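Local coordinates for Rev protein (Borrelia burgdorferi, PDB 5EQZ) that is of unknown function but belongs to the Borrelia Rev family, is plasmid-encoded and is probably a lipoprotein, with an elongated all-helical fold, at residues Lys13-Ser18 / Asn43-Asn48; Asp17-Asp22 / Lys36-Lys41; Ala73-Ala78 / Asp135-Phe140; Lys80-Thr85 / Trp102-Leu107; Pro113-Asn118 / Gly123-Lys128. One frame throughout, in Å; residues are numbered along the deposited sequence.

Contact 1 (Lys13-Ser18 / Asn43-Asn48); sequences KKEIDS and NELKEN
Glu15 OE1 is the polar atom that this contact brings up to the other helix, and what it meets there is carbon: it stands 4.2 Å from Leu45 CD2. The two side chains slant across one another. Glu15 puts CG anti to its carbonyl carbon (chi1 -64°) and runs on extended, which carries the carboxylate out over the gap beside one methyl of Leu45. The other methyl is taken up by Ile16, whose CG1 lies 4.1 Å from Leu45 CD1. Leu45 therefore reaches between two successive residues of segment 13-18, one branch beside the exposed carboxylate, the other against the buried Ile16. A forked, flexible leucine suits this place, because its CB points at the partner helix and its two ends can serve different neighbours. Ile16 also packs on Leu57, Lys60 and Leu61 of helix 55-88 and on Leu49, so the Leu45 contact adds to a larger, mainly aliphatic cluster. One residue on, Asp17 OD1 forms a salt bridge with Lys60 and ties the same turn to helix 55-88. Spacing is wide, the CA atoms of Ile16 and Leu45 being 7.9 Å apart. The chemistry implies a shallow, non-directional hold: dispersion between aliphatic groups does the joining, and Glu15 merely lies beside one methyl of the leucine, without bonding to segment 43-48.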
# COMPACT_ATOMS: atom_id res chain seq x y z
N LYS A 13 7.86 -11.95 -21.79
CA LYS A 13 8.74 -11.99 -20.62
C LYS A 13 9.21 -10.60 -20.24
O LYS A 13 9.37 -10.31 -19.05
CB LYS A 13 9.93 -12.90 -20.88
CG LYS A 13 9.54 -14.38 -20.95
CD LYS A 13 10.68 -15.23 -21.43
CE LYS A 13 10.33 -16.72 -21.35
NZ LYS A 13 11.40 -17.56 -21.94
N LYS A 14 9.45 -9.73 -21.23
CA LYS A 14 9.83 -8.35 -20.90
C LYS A 14 8.69 -7.61 -20.21
O LYS A 14 8.92 -6.83 -19.27
CB LYS A 14 10.27 -7.61 -22.17
CG LYS A 14 11.57 -8.10 -22.76
CD LYS A 14 11.99 -7.21 -23.92
CE LYS A 14 13.22 -7.77 -24.58
NZ LYS A 14 13.43 -7.24 -25.95
N GLU A 15 7.45 -7.86 -20.65
CA GLU A 15 6.29 -7.26 -19.98
C GLU A 15 6.25 -7.64 -18.52
O GLU A 15 6.07 -6.79 -17.64
CB GLU A 15 5.00 -7.69 -20.66
CG GLU A 15 4.83 -7.22 -22.09
CD GLU A 15 3.46 -7.58 -22.64
OE1 GLU A 15 3.22 -8.77 -22.96
OE2 GLU A 15 2.61 -6.67 -22.73
N ILE A 16 6.42 -8.93 -18.23
CA ILE A 16 6.39 -9.41 -16.86
C ILE A 16 7.53 -8.78 -16.06
O ILE A 16 7.31 -8.30 -14.94
CB ILE A 16 6.45 -10.94 -16.82
CG1 ILE A 16 5.24 -11.54 -17.54
CG2 ILE A 16 6.52 -11.45 -15.38
CD1 ILE A 16 5.38 -13.02 -17.78
N ASP A 17 8.74 -8.76 -16.63
CA ASP A 17 9.90 -8.23 -15.92
C ASP A 17 9.68 -6.78 -15.50
O ASP A 17 9.98 -6.40 -14.37
CB ASP A 17 11.15 -8.28 -16.80
CG ASP A 17 11.68 -9.68 -17.03
OD1 ASP A 17 11.26 -10.65 -16.36
OD2 ASP A 17 12.56 -9.79 -17.90
N SER A 18 9.21 -5.96 -16.44
CA SER A 18 9.01 -4.54 -16.15
C SER A 18 8.01 -4.35 -15.03
O SER A 18 8.23 -3.56 -14.10
CB SER A 18 8.55 -3.82 -17.42
OG SER A 18 8.34 -2.44 -17.17
N ASN A 43 -3.43 -8.88 -13.17
CA ASN A 43 -4.58 -9.70 -13.56
C ASN A 43 -4.76 -9.74 -15.07
O ASN A 43 -5.14 -10.78 -15.63
CB ASN A 43 -5.86 -9.18 -12.90
CG ASN A 43 -5.89 -9.42 -11.42
OD1 ASN A 43 -5.24 -10.33 -10.92
ND2 ASN A 43 -6.69 -8.62 -10.70
N GLU A 44 -4.52 -8.62 -15.74
CA GLU A 44 -4.69 -8.61 -17.19
C GLU A 44 -3.62 -9.46 -17.87
O GLU A 44 -3.92 -10.17 -18.84
CB GLU A 44 -4.68 -7.16 -17.68
CG GLU A 44 -4.28 -6.92 -19.11
CD GLU A 44 -4.22 -5.42 -19.43
OE1 GLU A 44 -5.25 -4.84 -19.81
OE2 GLU A 44 -3.13 -4.82 -19.27
N LEU A 45 -2.39 -9.46 -17.35
CA LEU A 45 -1.35 -10.33 -17.88
C LEU A 45 -1.67 -11.80 -17.67
O LEU A 45 -1.53 -12.62 -18.58
CB LEU A 45 0.00 -10.00 -17.24
CG LEU A 45 0.92 -8.98 -17.89
CD1 LEU A 45 2.17 -8.82 -17.02
CD2 LEU A 45 1.32 -9.42 -19.29
N LYS A 46 -2.07 -12.16 -16.44
CA LYS A 46 -2.44 -13.54 -16.16
C LYS A 46 -3.53 -14.03 -17.11
O LYS A 46 -3.48 -15.17 -17.58
CB LYS A 46 -2.89 -13.69 -14.70
N GLU A 47 -4.49 -13.16 -17.43
CA GLU A 47 -5.55 -13.53 -18.37
C GLU A 47 -5.01 -13.66 -19.79
O GLU A 47 -5.35 -14.61 -20.50
CB GLU A 47 -6.68 -12.50 -18.32
CG GLU A 47 -7.65 -12.57 -19.50
CD GLU A 47 -8.47 -13.85 -19.51
OE1 GLU A 47 -8.65 -14.45 -18.42
OE2 GLU A 47 -8.95 -14.25 -20.60
N ASN A 48 -4.18 -12.72 -20.22
CA ASN A 48 -3.75 -12.74 -21.62
C ASN A 48 -2.69 -13.80 -21.91
O ASN A 48 -2.52 -14.19 -23.07
CB ASN A 48 -3.25 -11.36 -22.04
CG ASN A 48 -4.37 -10.34 -22.10
OD1 ASN A 48 -5.55 -10.69 -22.25
ND2 ASN A 48 -4.02 -9.06 -22.01

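Contact 2 (Asp17-Asp22 / Lys36-Lys41); sequences DSLMED and KDYKDK
Tyr38 reaches from helix 32-48 to Leu19 and Asp22 on helix 10-24, and each step outward along it meets something different. Its CB points at the partner helix, and with CG anti to the carbonyl carbon (chi1 -65°) the ring continues across the gap. Partway along one side of the ring, CD2 lies 4.1 Å from Leu19 CD1, an apolar contact in which the two side chains lie alongside one another, running opposite ways. Farther out on the other side, CE1 comes within 3.6 Å of the carbonyl oxygen of Asp22. CZ sits 3.7 Å from Asp22 CB, and here the tyrosine is roughly perpendicular to the aspartate side chain, although the carboxylate and ring planes are only 9° apart. At the tip, OH hydrogen-bonds over 2.7 Å to a water lying in the ring plane. That water donates to Asp22 O, also 2.7 Å away, and so bridges the two helices. Tyrosine fits because its base is apolar enough for Leu19 while its hydroxyl can bond to the bridging water. Leu19 sends its second branch to the next turn, where CD2 is 3.7 Å from Lys41 CB; the lysine amine turns off to a salt bridge with Asp37 whose hydrogen bond is weak. The helices run nearly antiparallel, at 155° with local axes 10.9 Å apart. Leu19 also packs on Leu64 of helix 55-88, where Met20 meets Asn63 and Ser67 and Lys39 of helix 32-48 meets Phe68, so the long helix lies against both members of this pair.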
# COMPACT_ATOMS: atom_id res chain seq x y z
N ASP A 17 8.74 -8.76 -16.63
CA ASP A 17 9.90 -8.23 -15.92
C ASP A 17 9.68 -6.78 -15.50
O ASP A 17 9.98 -6.40 -14.37
CB ASP A 17 11.15 -8.28 -16.80
CG ASP A 17 11.68 -9.68 -17.03
OD1 ASP A 17 11.26 -10.65 -16.36
OD2 ASP A 17 12.56 -9.79 -17.90
N SER A 18 9.21 -5.96 -16.44
CA SER A 18 9.01 -4.54 -16.15
C SER A 18 8.01 -4.35 -15.03
O SER A 18 8.23 -3.56 -14.10
CB SER A 18 8.55 -3.82 -17.42
OG SER A 18 8.34 -2.44 -17.17
N LEU A 19 6.89 -5.07 -15.08
CA LEU A 19 5.90 -4.97 -14.01
C LEU A 19 6.47 -5.50 -12.70
O LEU A 19 6.19 -4.93 -11.63
CB LEU A 19 4.64 -5.72 -14.42
CG LEU A 19 3.39 -5.57 -13.55
CD1 LEU A 19 3.11 -4.09 -13.26
CD2 LEU A 19 2.20 -6.22 -14.27
N MET A 20 7.29 -6.56 -12.75
CA MET A 20 7.91 -7.09 -11.55
C MET A 20 8.80 -6.02 -10.89
O MET A 20 8.77 -5.84 -9.67
CB MET A 20 8.74 -8.34 -11.87
CG MET A 20 9.53 -8.86 -10.65
SD MET A 20 8.48 -9.52 -9.32
CE MET A 20 8.50 -11.24 -9.64
N GLU A 21 9.61 -5.31 -11.69
CA GLU A 21 10.50 -4.30 -11.11
C GLU A 21 9.70 -3.19 -10.44
O GLU A 21 10.09 -2.70 -9.37
CB GLU A 21 11.43 -3.71 -12.17
CG GLU A 21 12.40 -4.72 -12.86
CD GLU A 21 13.35 -5.40 -11.90
OE1 GLU A 21 13.46 -5.00 -10.72
OE2 GLU A 21 14.02 -6.39 -12.30
N ASP A 22 8.57 -2.80 -11.03
CA ASP A 22 7.70 -1.80 -10.42
C ASP A 22 7.09 -2.32 -9.12
O ASP A 22 7.03 -1.60 -8.12
CB ASP A 22 6.59 -1.38 -11.39
CG ASP A 22 7.08 -0.47 -12.51
OD1 ASP A 22 8.05 0.28 -12.31
OD2 ASP A 22 6.46 -0.49 -13.58
N LYS A 36 -3.49 -0.87 -6.53
CA LYS A 36 -4.59 -1.35 -7.37
C LYS A 36 -4.21 -1.32 -8.83
O LYS A 36 -4.62 -2.20 -9.59
CB LYS A 36 -5.86 -0.54 -7.13
CG LYS A 36 -7.10 -1.22 -7.69
CD LYS A 36 -8.29 -0.28 -7.83
CE LYS A 36 -9.37 -0.89 -8.71
NZ LYS A 36 -9.22 -0.49 -10.13
N ASP A 37 -3.42 -0.33 -9.25
CA ASP A 37 -3.00 -0.26 -10.64
C ASP A 37 -2.13 -1.46 -11.01
O ASP A 37 -2.34 -2.08 -12.05
CB ASP A 37 -2.26 1.05 -10.91
CG ASP A 37 -1.68 1.12 -12.32
OD1 ASP A 37 -2.45 0.87 -13.28
OD2 ASP A 37 -0.48 1.41 -12.45
N TYR A 38 -1.15 -1.80 -10.16
CA TYR A 38 -0.31 -2.96 -10.44
C TYR A 38 -1.11 -4.25 -10.35
O TYR A 38 -0.89 -5.18 -11.14
CB TYR A 38 0.88 -3.02 -9.49
CG TYR A 38 1.86 -1.87 -9.64
CD1 TYR A 38 2.79 -1.61 -8.64
CD2 TYR A 38 1.87 -1.06 -10.77
CE1 TYR A 38 3.69 -0.56 -8.76
CE2 TYR A 38 2.77 0.00 -10.89
CZ TYR A 38 3.67 0.24 -9.87
OH TYR A 38 4.58 1.27 -9.96
N LYS A 39 -2.04 -4.34 -9.39
CA LYS A 39 -2.88 -5.54 -9.31
C LYS A 39 -3.68 -5.72 -10.58
O LYS A 39 -3.80 -6.84 -11.09
CB LYS A 39 -3.82 -5.47 -8.10
N ASP A 40 -4.23 -4.63 -11.13
CA ASP A 40 -5.02 -4.73 -12.35
C ASP A 40 -4.15 -5.17 -13.52
O ASP A 40 -4.56 -6.02 -14.33
CB ASP A 40 -5.71 -3.41 -12.66
CG ASP A 40 -6.88 -3.12 -11.73
OD1 ASP A 40 -7.31 -1.95 -11.66
OD2 ASP A 40 -7.38 -4.06 -11.07
N LYS A 41 -2.95 -4.60 -13.64
CA LYS A 41 -2.04 -5.02 -14.70
C LYS A 41 -1.60 -6.46 -14.53
O LYS A 41 -1.44 -7.19 -15.53
CB LYS A 41 -0.82 -4.09 -14.75
CG LYS A 41 -1.18 -2.70 -15.25
CD LYS A 41 -0.03 -1.74 -15.07
CE LYS A 41 -0.42 -0.35 -15.54
NZ LYS A 41 0.72 0.59 -15.35
O HOH W 1 6.55 1.09 -8.16

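Contact 3 (Ala73-Ala78 / Asp135-Phe140); sequences AAKLAA and DKVIKF
Leu76 and Ile138 meet through single methyl branches, Leu76 CD2 lying 4.3 Å from Ile138 CG2. Neither side chain leaves its backbone pointing straight at the other helix. In Leu76 it is the CD2 branch that makes the turn, heading almost directly for the backbone of Ile138, while CD1 points elsewhere. Ile138 is beta-branched, so its short CG2 stays close to its own helix and accepts this approach, leaving the longer CG1-CD1 arm to run along the interface toward Lys80. Beside this pair, Lys75 brings the last methylene of its chain, CE, to 4.4 Å from Val137 CG1. Val137 aims its CB at the partner helix; CG1 leans toward the lysine and CG2 turns from it. A bend at the second torsion of Lys75 (chi2 72°) turns the chain so that its end, not its base, approaches Val137, and the amine of this buried residue is held by three carbonyl oxygens, those of Asn28, Ser30 and Val108. Lysine suits this place because its methylenes can border apolar groups while its amine gathers loop carbonyls. Although the CA atoms of Leu76 and Ile138 are 6.5 Å apart, the side chains meet at few points. The two segments run in roughly opposite directions, and the seam extends on both sides: Leu76 also meets Leu141, while Val137 and Ile138 rest on Leu79. Through Lys75 on Phe35 and Phe140 on Lys36, helix 32-48 joins helices 55-88 and 122-142 near the middle of the molecule.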
# COMPACT_ATOMS: atom_id res chain seq x y z
N ALA A 73 0.48 -7.52 1.58
CA ALA A 73 0.41 -7.90 2.99
C ALA A 73 1.18 -6.92 3.88
O ALA A 73 0.72 -6.55 4.97
CB ALA A 73 0.95 -9.32 3.18
N ALA A 74 2.36 -6.49 3.43
CA ALA A 74 3.12 -5.53 4.22
C ALA A 74 2.40 -4.19 4.32
O ALA A 74 2.36 -3.58 5.41
CB ALA A 74 4.51 -5.34 3.62
N LYS A 75 1.82 -3.71 3.21
CA LYS A 75 1.13 -2.42 3.23
C LYS A 75 -0.07 -2.47 4.17
O LYS A 75 -0.25 -1.57 5.01
CB LYS A 75 0.68 -2.04 1.82
CG LYS A 75 -0.23 -0.83 1.75
CD LYS A 75 0.52 0.47 2.04
CE LYS A 75 -0.33 1.70 1.72
NZ LYS A 75 0.51 2.93 1.75
N LEU A 76 -0.90 -3.51 4.05
CA LEU A 76 -2.08 -3.61 4.90
C LEU A 76 -1.72 -3.75 6.37
O LEU A 76 -2.41 -3.21 7.24
CB LEU A 76 -2.95 -4.79 4.45
CG LEU A 76 -3.72 -4.57 3.15
CD1 LEU A 76 -4.19 -5.90 2.59
CD2 LEU A 76 -4.90 -3.65 3.40
N ALA A 77 -0.65 -4.49 6.68
CA ALA A 77 -0.25 -4.61 8.09
C ALA A 77 0.25 -3.27 8.62
O ALA A 77 -0.04 -2.89 9.77
CB ALA A 77 0.81 -5.69 8.25
N ALA A 78 1.01 -2.55 7.80
CA ALA A 78 1.52 -1.24 8.20
C ALA A 78 0.37 -0.28 8.45
O ALA A 78 0.41 0.50 9.42
CB ALA A 78 2.47 -0.70 7.14
N ASP A 135 -8.59 4.09 7.06
CA ASP A 135 -9.68 3.15 6.81
C ASP A 135 -10.06 3.12 5.35
O ASP A 135 -10.35 2.05 4.80
CB ASP A 135 -10.90 3.51 7.66
CG ASP A 135 -10.79 3.03 9.08
OD1 ASP A 135 -9.93 2.17 9.35
OD2 ASP A 135 -11.60 3.50 9.93
N LYS A 136 -10.11 4.29 4.70
CA LYS A 136 -10.46 4.31 3.28
C LYS A 136 -9.41 3.60 2.44
O LYS A 136 -9.75 2.88 1.48
CB LYS A 136 -10.68 5.75 2.80
N VAL A 137 -8.12 3.75 2.78
CA VAL A 137 -7.08 3.04 2.05
C VAL A 137 -7.21 1.53 2.26
O VAL A 137 -7.07 0.74 1.31
CB VAL A 137 -5.67 3.52 2.43
CG1 VAL A 137 -4.62 2.78 1.60
CG2 VAL A 137 -5.53 5.03 2.25
N ILE A 138 -7.44 1.11 3.50
CA ILE A 138 -7.61 -0.32 3.76
C ILE A 138 -8.80 -0.86 2.98
O ILE A 138 -8.72 -1.92 2.34
CB ILE A 138 -7.77 -0.58 5.27
CG1 ILE A 138 -6.45 -0.28 5.99
CG2 ILE A 138 -8.24 -2.01 5.53
CD1 ILE A 138 -6.58 -0.27 7.52
N LYS A 139 -9.92 -0.13 3.00
CA LYS A 139 -11.10 -0.56 2.26
C LYS A 139 -10.82 -0.62 0.77
O LYS A 139 -11.22 -1.58 0.09
CB LYS A 139 -12.26 0.40 2.54
CG LYS A 139 -13.51 0.15 1.70
CD LYS A 139 -14.50 1.30 1.80
CE LYS A 139 -15.68 1.08 0.87
NZ LYS A 139 -16.30 -0.25 1.08
N PHE A 140 -10.14 0.39 0.24
CA PHE A 140 -9.78 0.42 -1.17
C PHE A 140 -8.94 -0.80 -1.55
O PHE A 140 -9.21 -1.48 -2.54
CB PHE A 140 -9.04 1.72 -1.47
CG PHE A 140 -8.69 1.93 -2.91
CD1 PHE A 140 -9.66 2.31 -3.83
CD2 PHE A 140 -7.38 1.80 -3.35
CE1 PHE A 140 -9.33 2.52 -5.15
CE2 PHE A 140 -7.05 2.01 -4.67
CZ PHE A 140 -8.03 2.38 -5.58

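Contact 4 (Lys80-Thr85 / Trp102-Leu107); sequences KAAKNT and WSEAKL
Glu104 loses more surface here than any other residue of the two segments, and it spends that surface on two small neighbours, Ala82 and Thr85. Ala82 faces the partner helix with its lone methyl, which rests 3.7 Å from the backbone oxygen of Glu104. Such a small residue lets the chains draw close: the CA atoms of Ala82 and Glu104 are 5.6 Å apart. The glutamate folds over this low spot. Its chain bends at the second torsion (chi2 -70°), so that OE2 comes to lie 3.9 Å from Ala82 CA. Thr85, one turn farther on, meets the same side chain at about a right angle. Its methyl CG2, set anti to the backbone N, touches the carboxyl carbon CD of Glu104 at 3.9 Å, and CB faces OE2 at a similar range. Threonine thus presents its carbon side to the acid. The other carboxylate oxygen, OE1, forms a salt bridge with Lys100, one turn back on the glutamate's own helix, which probably steadies the folded shape. Ala82 also touches Val108, as the chain leaves helix 95-107. The acid serves this contact as a packing group; its charge is probably balanced by Lys100 of its own helix, while helix 55-88 is held to it by van der Waals contact with the methyls and neighbouring carbons of Ala82 and Thr85, an interaction that depends on close fit more than on electrostatics.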
# COMPACT_ATOMS: atom_id res chain seq x y z
N LYS A 80 -2.86 -0.99 9.36
CA LYS A 80 -3.55 -1.35 10.60
C LYS A 80 -2.69 -1.06 11.82
O LYS A 80 -3.21 -0.66 12.88
CB LYS A 80 -3.95 -2.83 10.55
CG LYS A 80 -4.93 -3.14 9.43
CD LYS A 80 -5.12 -4.66 9.25
CE LYS A 80 -5.95 -4.98 8.01
NZ LYS A 80 -5.99 -6.44 7.66
N ALA A 81 -1.36 -1.20 11.69
CA ALA A 81 -0.46 -0.87 12.80
C ALA A 81 -0.49 0.63 13.10
O ALA A 81 -0.61 1.05 14.26
CB ALA A 81 0.96 -1.34 12.46
N ALA A 82 -0.37 1.46 12.05
CA ALA A 82 -0.45 2.90 12.25
C ALA A 82 -1.80 3.30 12.85
O ALA A 82 -1.87 4.17 13.73
CB ALA A 82 -0.21 3.63 10.92
N LYS A 83 -2.88 2.66 12.37
CA LYS A 83 -4.22 2.96 12.89
C LYS A 83 -4.31 2.65 14.37
O LYS A 83 -4.78 3.47 15.17
CB LYS A 83 -5.26 2.15 12.11
CG LYS A 83 -6.67 2.22 12.73
CD LYS A 83 -7.59 1.19 12.08
CE LYS A 83 -8.96 1.21 12.73
NZ LYS A 83 -10.05 1.18 11.72
N ASN A 84 -3.84 1.46 14.75
CA ASN A 84 -3.90 1.05 16.15
C ASN A 84 -3.11 2.02 17.03
O ASN A 84 -3.61 2.51 18.05
CB ASN A 84 -3.37 -0.37 16.28
CG ASN A 84 -3.44 -0.88 17.69
OD1 ASN A 84 -4.52 -1.19 18.19
ND2 ASN A 84 -2.29 -0.97 18.34
N THR A 85 -1.86 2.30 16.64
CA THR A 85 -1.03 3.24 17.39
C THR A 85 -1.71 4.59 17.56
O THR A 85 -1.76 5.13 18.66
CB THR A 85 0.32 3.42 16.69
OG1 THR A 85 1.00 2.16 16.66
CG2 THR A 85 1.17 4.44 17.42
N TRP A 102 0.81 12.71 13.31
CA TRP A 102 1.25 13.16 12.00
C TRP A 102 2.28 12.20 11.40
O TRP A 102 2.17 11.80 10.23
CB TRP A 102 1.81 14.57 12.12
CG TRP A 102 2.47 15.05 10.89
CD1 TRP A 102 1.86 15.61 9.80
CD2 TRP A 102 3.87 15.03 10.61
NE1 TRP A 102 2.81 15.94 8.86
CE2 TRP A 102 4.05 15.59 9.33
CE3 TRP A 102 4.99 14.58 11.32
CZ2 TRP A 102 5.31 15.71 8.74
CZ3 TRP A 102 6.24 14.70 10.73
CH2 TRP A 102 6.39 15.26 9.46
N SER A 103 3.28 11.81 12.19
CA SER A 103 4.36 11.00 11.65
C SER A 103 3.91 9.56 11.38
O SER A 103 4.36 8.94 10.41
CB SER A 103 5.56 11.02 12.58
OG SER A 103 5.32 10.22 13.72
N GLU A 104 3.04 9.01 12.24
CA GLU A 104 2.53 7.66 12.01
C GLU A 104 1.71 7.60 10.72
O GLU A 104 1.81 6.63 9.95
CB GLU A 104 1.67 7.22 13.19
CG GLU A 104 2.44 6.88 14.45
CD GLU A 104 3.25 5.60 14.33
OE1 GLU A 104 4.38 5.58 14.84
OE2 GLU A 104 2.75 4.63 13.72
N ALA A 105 0.89 8.62 10.49
CA ALA A 105 0.15 8.67 9.23
C ALA A 105 1.10 8.81 8.06
O ALA A 105 0.94 8.12 7.04
CB ALA A 105 -0.86 9.82 9.27
N LYS A 106 2.10 9.69 8.18
CA LYS A 106 3.02 9.94 7.07
C LYS A 106 3.76 8.66 6.68
O LYS A 106 3.97 8.40 5.49
CB LYS A 106 4.00 11.05 7.45
CG LYS A 106 5.05 11.33 6.41
CD LYS A 106 5.78 12.65 6.67
CE LYS A 106 7.03 12.77 5.80
NZ LYS A 106 7.99 13.78 6.31
N LEU A 107 4.13 7.85 7.67
CA LEU A 107 4.84 6.59 7.39
C LEU A 107 4.03 5.63 6.52
O LEU A 107 4.63 4.79 5.83
CB LEU A 107 5.22 5.90 8.71
CG LEU A 107 6.40 6.54 9.44
CD1 LEU A 107 6.66 5.83 10.77
CD2 LEU A 107 7.65 6.53 8.57

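Contact 5 (Pro113-Asn118 / Gly123-Lys128); sequences PLLGSN and GDKMSK
Leu115 and Met126 are joined by both polar and apolar contacts. The polar one uses sulfur: the backbone N-H of Leu115 points nearly straight (165°) at SD of Met126 in a weak hydrogen bond of 3.6 Å. The bend at the end of the methionine (chi3 78°) swings CE past the loop backbone, to 3.4 Å from Pro113 O. Apolar contacts flank this bond. Met126 CE touches Leu114 CD1 at 3.7 Å, and its CG lies 3.9 Å from Leu115 CG where the two side chains pass side by side, pointing contrary ways. Leu115 CD1 meanwhile rests across the methylenes of Lys125, 3.7 Å from CD. Methionine is apt here, long and pliable enough to follow an irregular loop and able to offer sulfur to an N-H. Outside the pair, Leu114 and Met126 both pack on Lys98 of helix 95-107, whose amine also bonds to Leu115 O. The loop's bend is an inverse gamma turn centred on Leu115, marked by the weak 3.1 Å bond from Gly116 N to Leu114 O; the arrangement is that of a helix-connecting loop folded back onto the first turns of the helix it leads into.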
# COMPACT_ATOMS: atom_id res chain seq x y z
N PRO A 113 -3.05 17.25 8.38
CA PRO A 113 -2.46 18.51 8.83
C PRO A 113 -2.06 18.40 10.28
O PRO A 113 -2.78 17.84 11.11
CB PRO A 113 -3.60 19.51 8.63
CG PRO A 113 -4.84 18.69 8.73
CD PRO A 113 -4.48 17.38 8.07
N LEU A 114 -0.88 18.93 10.59
CA LEU A 114 -0.45 19.11 11.97
C LEU A 114 -1.17 20.33 12.52
O LEU A 114 -0.87 21.46 12.14
CB LEU A 114 1.07 19.27 12.05
CG LEU A 114 1.73 19.32 13.42
CD1 LEU A 114 1.31 18.12 14.21
CD2 LEU A 114 3.23 19.33 13.21
N LEU A 115 -2.17 20.11 13.38
CA LEU A 115 -2.93 21.23 13.95
C LEU A 115 -2.25 21.65 15.24
O LEU A 115 -2.65 21.27 16.35
CB LEU A 115 -4.39 20.84 14.17
CG LEU A 115 -5.11 20.28 12.94
CD1 LEU A 115 -6.51 19.83 13.30
CD2 LEU A 115 -5.12 21.33 11.85
N GLY A 116 -1.21 22.48 15.09
CA GLY A 116 -0.31 22.82 16.17
C GLY A 116 -0.84 23.79 17.20
O GLY A 116 -0.26 23.88 18.29
N SER A 117 -1.91 24.52 16.91
CA SER A 117 -2.38 25.49 17.89
C SER A 117 -3.03 24.77 19.07
O SER A 117 -3.29 23.57 19.04
CB SER A 117 -3.39 26.46 17.27
OG SER A 117 -4.68 25.87 17.27
N ASN A 118 -3.32 25.55 20.12
CA ASN A 118 -3.87 25.01 21.36
C ASN A 118 -5.38 24.78 21.32
O ASN A 118 -5.94 24.40 22.36
CB ASN A 118 -3.54 25.95 22.53
N GLY A 123 -5.99 17.35 18.95
CA GLY A 123 -5.39 16.03 18.86
C GLY A 123 -6.39 14.96 18.47
O GLY A 123 -6.15 14.18 17.53
N ASP A 124 -7.51 14.88 19.20
CA ASP A 124 -8.57 13.95 18.84
C ASP A 124 -9.07 14.20 17.43
O ASP A 124 -9.54 13.27 16.77
CB ASP A 124 -9.75 14.04 19.82
CG ASP A 124 -9.50 13.30 21.12
OD1 ASP A 124 -9.22 12.08 21.08
OD2 ASP A 124 -9.62 13.93 22.20
N LYS A 125 -9.01 15.44 16.97
CA LYS A 125 -9.44 15.74 15.61
C LYS A 125 -8.42 15.24 14.58
O LYS A 125 -8.80 14.68 13.55
CB LYS A 125 -9.67 17.24 15.47
CG LYS A 125 -9.55 17.78 14.08
CD LYS A 125 -10.06 19.22 14.05
CE LYS A 125 -10.36 19.68 12.64
NZ LYS A 125 -11.76 19.35 12.26
N MET A 126 -7.13 15.46 14.84
CA MET A 126 -6.11 14.85 13.99
C MET A 126 -6.22 13.33 14.00
O MET A 126 -6.13 12.68 12.95
CB MET A 126 -4.71 15.26 14.43
CG MET A 126 -4.30 16.67 14.08
SD MET A 126 -2.69 16.91 14.85
CE MET A 126 -1.65 16.04 13.71
N SER A 127 -6.42 12.74 15.18
CA SER A 127 -6.59 11.29 15.27
C SER A 127 -7.74 10.82 14.38
O SER A 127 -7.57 9.90 13.56
CB SER A 127 -6.83 10.91 16.73
OG SER A 127 -6.66 9.52 16.90
N LYS A 128 -8.90 11.47 14.51
CA LYS A 128 -10.07 11.07 13.73
C LYS A 128 -9.81 11.16 12.23
O LYS A 128 -10.16 10.25 11.47
CB LYS A 128 -11.28 11.93 14.12

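How the contacts relate
Contacts 1 and 2 join the same two helices, 10-24 and 32-48, at one end of the molecule, and Leu19 and Leu45 make their packing continuous. Contact 3 lies nearest the chain's centre and is linked to contact 2 through Phe140 on Lys36. Helix 55-88 runs on from it into contact 4, where Lys83 and Asp135 form a salt bridge between the two. Contact 5, exposed at the far end, meets contact 4 at Trp102. All five are only partly buried or superficial. Chemistry varies with place: mainly aliphatic contacts in 1 and 3, a tyrosine-water bridge in 2, methyl-carboxylate packing in 4, and a weak N-H to sulfur bond with apolar packing in 5.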